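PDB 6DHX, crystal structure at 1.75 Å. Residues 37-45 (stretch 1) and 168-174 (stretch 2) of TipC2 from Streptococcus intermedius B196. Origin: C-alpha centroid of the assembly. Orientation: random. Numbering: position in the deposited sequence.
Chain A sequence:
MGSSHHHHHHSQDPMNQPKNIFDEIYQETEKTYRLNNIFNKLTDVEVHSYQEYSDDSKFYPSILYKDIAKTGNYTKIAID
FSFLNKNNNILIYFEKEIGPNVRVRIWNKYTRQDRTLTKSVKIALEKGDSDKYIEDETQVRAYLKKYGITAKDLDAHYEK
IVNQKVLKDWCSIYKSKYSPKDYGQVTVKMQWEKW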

# COMPACT_ATOMS: atom_id res chain seq x y z
N ASN A 37 2.02 18.91 -0.02
CA ASN A 37 1.85 17.51 -0.43
C ASN A 37 0.63 17.35 -1.31
O ASN A 37 -0.46 17.76 -0.95
CB ASN A 37 1.70 16.66 0.85
CG ASN A 37 1.94 15.17 0.60
OD1 ASN A 37 1.39 14.58 -0.31
ND2 ASN A 37 2.77 14.55 1.46
N ILE A 38 0.82 16.66 -2.46
CA ILE A 38 -0.29 16.39 -3.35
C ILE A 38 -1.47 15.74 -2.61
O ILE A 38 -2.63 16.01 -2.92
CB ILE A 38 0.21 15.51 -4.53
CG1 ILE A 38 -0.95 15.17 -5.48
CG2 ILE A 38 0.86 14.16 -4.06
CD1 ILE A 38 -1.43 16.33 -6.22
N PHE A 39 -1.21 14.91 -1.60
CA PHE A 39 -2.29 14.23 -0.91
C PHE A 39 -3.08 15.15 0.01
O PHE A 39 -4.13 14.74 0.52
CB PHE A 39 -1.73 13.02 -0.13
CG PHE A 39 -1.46 11.83 -1.01
CD1 PHE A 39 -2.50 10.93 -1.35
CD2 PHE A 39 -0.19 11.60 -1.52
CE1 PHE A 39 -2.23 9.82 -2.18
CE2 PHE A 39 0.09 10.51 -2.32
CZ PHE A 39 -0.93 9.59 -2.69
N ASN A 40 -2.61 16.39 0.24
CA ASN A 40 -3.48 17.37 0.87
C ASN A 40 -4.75 17.56 0.06
O ASN A 40 -5.76 17.99 0.63
CB ASN A 40 -2.78 18.75 1.02
CG ASN A 40 -1.61 18.70 2.02
OD1 ASN A 40 -1.56 17.83 2.87
ND2 ASN A 40 -0.67 19.62 1.90
N LYS A 41 -4.71 17.26 -1.24
CA LYS A 41 -5.87 17.43 -2.13
C LYS A 41 -6.90 16.32 -1.96
O LYS A 41 -8.02 16.49 -2.44
CB LYS A 41 -5.41 17.47 -3.60
CG LYS A 41 -4.59 18.75 -3.96
CD LYS A 41 -4.17 18.73 -5.45
CE LYS A 41 -3.40 20.00 -5.83
NZ LYS A 41 -3.12 20.08 -7.28
N LEU A 42 -6.56 15.22 -1.27
CA LEU A 42 -7.44 14.03 -1.18
C LEU A 42 -8.13 14.08 0.18
O LEU A 42 -7.50 13.80 1.21
CB LEU A 42 -6.64 12.73 -1.35
CG LEU A 42 -7.46 11.43 -1.32
CD1 LEU A 42 -8.47 11.43 -2.48
CD2 LEU A 42 -6.44 10.25 -1.46
N THR A 43 -9.43 14.35 0.18
CA THR A 43 -10.11 14.60 1.44
C THR A 43 -10.25 13.34 2.28
O THR A 43 -10.32 13.44 3.50
CB THR A 43 -11.48 15.25 1.12
OG1 THR A 43 -11.23 16.56 0.64
CG2 THR A 43 -12.32 15.39 2.40
N ASP A 44 -10.26 12.14 1.68
CA ASP A 44 -10.43 10.91 2.46
C ASP A 44 -9.19 10.51 3.24
O ASP A 44 -9.28 9.50 3.94
CB ASP A 44 -10.80 9.72 1.56
CG ASP A 44 -12.26 9.76 1.11
OD1 ASP A 44 -13.05 10.51 1.73
OD2 ASP A 44 -12.64 9.02 0.18
N VAL A 45 -8.05 11.21 3.14
CA VAL A 45 -6.88 10.72 3.86
C VAL A 45 -6.32 11.81 4.76
O VAL A 45 -6.59 13.01 4.58
CB VAL A 45 -5.79 10.21 2.87
CG1 VAL A 45 -6.39 9.14 1.93
CG2 VAL A 45 -5.17 11.42 2.06
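Stretch 2, residues 168-174: KDWCSIY

Segments far apart in sequence often pack largely through apolar contacts, with water joining some of the polar groups at the margins. Residues 37-45 and 168-174 of TipC2 illustrate the principle: no direct hydrogen bond crosses between them, and 427 Å² of surface is buried, both sides summed. Stretch 2 continues a helix that begins earlier in the chain, and Tyr-174 lies beyond it. The contacts run broadly in opposite senses, from Ile-38 against Trp-170 and Ile-173, through Leu-42 against Asp-169 and Ile-173, to Asp-44 beside Asp-169. Stretch 1 opens with Asn-37, whose OD1 accepts a hydrogen bond from Phe-39 N (2.9 Å) at the start of a 3-10 segment, residues 38-41.

Ile-38 points toward the helix and meets two residues. Its CG2 lies 3.8 Å from Trp-170 CZ3, at the edge of the indole, while its CG1 is 4.0 Å from Ile-173 CD1. Phe-39 leaves its backbone sideways, but its ring end comes nearer, bringing CZ to 3.8 Å from Trp-170 CE3; the planes are oblique at 42°. Phe-39 CD1 also lies 4.2 Å from Ile-173 CD1. Asn-40 points away and takes no part.

At Lys-41 the backbones are closest in register, its CA 6.2 Å from Ile-173 CA. The two CB atoms stand 4.0 Å apart, yet the lysine's end leads away, and a water bridges Lys-41 NZ (3.1 Å) to Ile-173 O (2.7 Å). Leu-42 then sets its CD1 3.9 Å from Ile-173 CG2 and 3.8 Å from Asp-169 CB. Ile-173, in contact with Ile-38, Phe-39, Lys-41 and Leu-42, is thus the hub of the interface.

A type I turn from Leu-42 to Val-45 carries Asp-44 toward Asp-169. Their OD2 atoms, like in charge, remain 4.5 Å apart, and a second water donates to both, at 2.8 Å from Asp-44 OD2 and 2.6 Å from Asp-169 OD2.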

# COMPACT_ATOMS: atom_id res chain seq x y z
N LYS A 168 -7.82 4.75 -7.70
CA LYS A 168 -8.90 5.60 -8.23
C LYS A 168 -8.87 6.97 -7.55
O LYS A 168 -9.08 8.02 -8.19
CB LYS A 168 -10.23 4.90 -8.00
CG LYS A 168 -11.41 5.58 -8.67
CD LYS A 168 -12.70 4.84 -8.38
CE LYS A 168 -13.85 5.32 -9.25
NZ LYS A 168 -15.07 4.51 -8.98
N ASP A 169 -8.55 6.99 -6.25
CA ASP A 169 -8.36 8.25 -5.52
C ASP A 169 -7.21 9.06 -6.10
O ASP A 169 -7.31 10.28 -6.23
CB ASP A 169 -8.08 7.99 -4.03
CG ASP A 169 -9.34 7.68 -3.25
OD1 ASP A 169 -10.44 7.84 -3.79
OD2 ASP A 169 -9.23 7.26 -2.08
N TRP A 170 -6.07 8.40 -6.38
CA TRP A 170 -4.95 9.09 -7.02
C TRP A 170 -5.40 9.78 -8.29
O TRP A 170 -5.08 10.96 -8.53
CB TRP A 170 -3.84 8.08 -7.37
CG TRP A 170 -2.72 8.76 -8.11
CD1 TRP A 170 -2.37 8.60 -9.44
CD2 TRP A 170 -1.82 9.74 -7.57
NE1 TRP A 170 -1.31 9.43 -9.75
CE2 TRP A 170 -0.95 10.14 -8.62
CE3 TRP A 170 -1.67 10.31 -6.30
CZ2 TRP A 170 0.09 11.07 -8.44
CZ3 TRP A 170 -0.62 11.27 -6.10
CH2 TRP A 170 0.23 11.63 -7.16
N CYS A 171 -6.16 9.05 -9.13
CA CYS A 171 -6.61 9.65 -10.39
C CYS A 171 -7.65 10.75 -10.18
O CYS A 171 -7.86 11.56 -11.10
CB CYS A 171 -7.17 8.56 -11.36
SG CYS A 171 -5.79 7.36 -11.80
N SER A 172 -8.21 10.88 -8.98
CA SER A 172 -9.12 12.00 -8.70
C SER A 172 -8.39 13.27 -8.29
O SER A 172 -9.00 14.35 -8.33
CB SER A 172 -10.10 11.62 -7.57
OG SER A 172 -9.50 11.75 -6.30
N ILE A 173 -7.13 13.19 -7.85
CA ILE A 173 -6.39 14.40 -7.46
C ILE A 173 -5.23 14.72 -8.40
O ILE A 173 -4.70 15.83 -8.34
CB ILE A 173 -5.85 14.29 -6.02
CG1 ILE A 173 -4.81 13.17 -5.96
CG2 ILE A 173 -6.98 14.01 -5.07
CD1 ILE A 173 -4.19 13.07 -4.58
N TYR A 174 -4.85 13.80 -9.28
CA TYR A 174 -3.76 13.98 -10.23
C TYR A 174 -4.23 13.55 -11.62
O TYR A 174 -4.86 12.50 -11.75
CB TYR A 174 -2.55 13.13 -9.80
CG TYR A 174 -1.35 13.38 -10.67
CD1 TYR A 174 -0.59 14.53 -10.47
CD2 TYR A 174 -0.98 12.49 -11.68
CE1 TYR A 174 0.50 14.80 -11.24
CE2 TYR A 174 0.13 12.76 -12.49
CZ TYR A 174 0.87 13.92 -12.24
OH TYR A 174 1.98 14.26 -12.99
O HOH W 1 -3.01 17.71 -9.35
O HOH W 2 -11.55 6.71 -0.93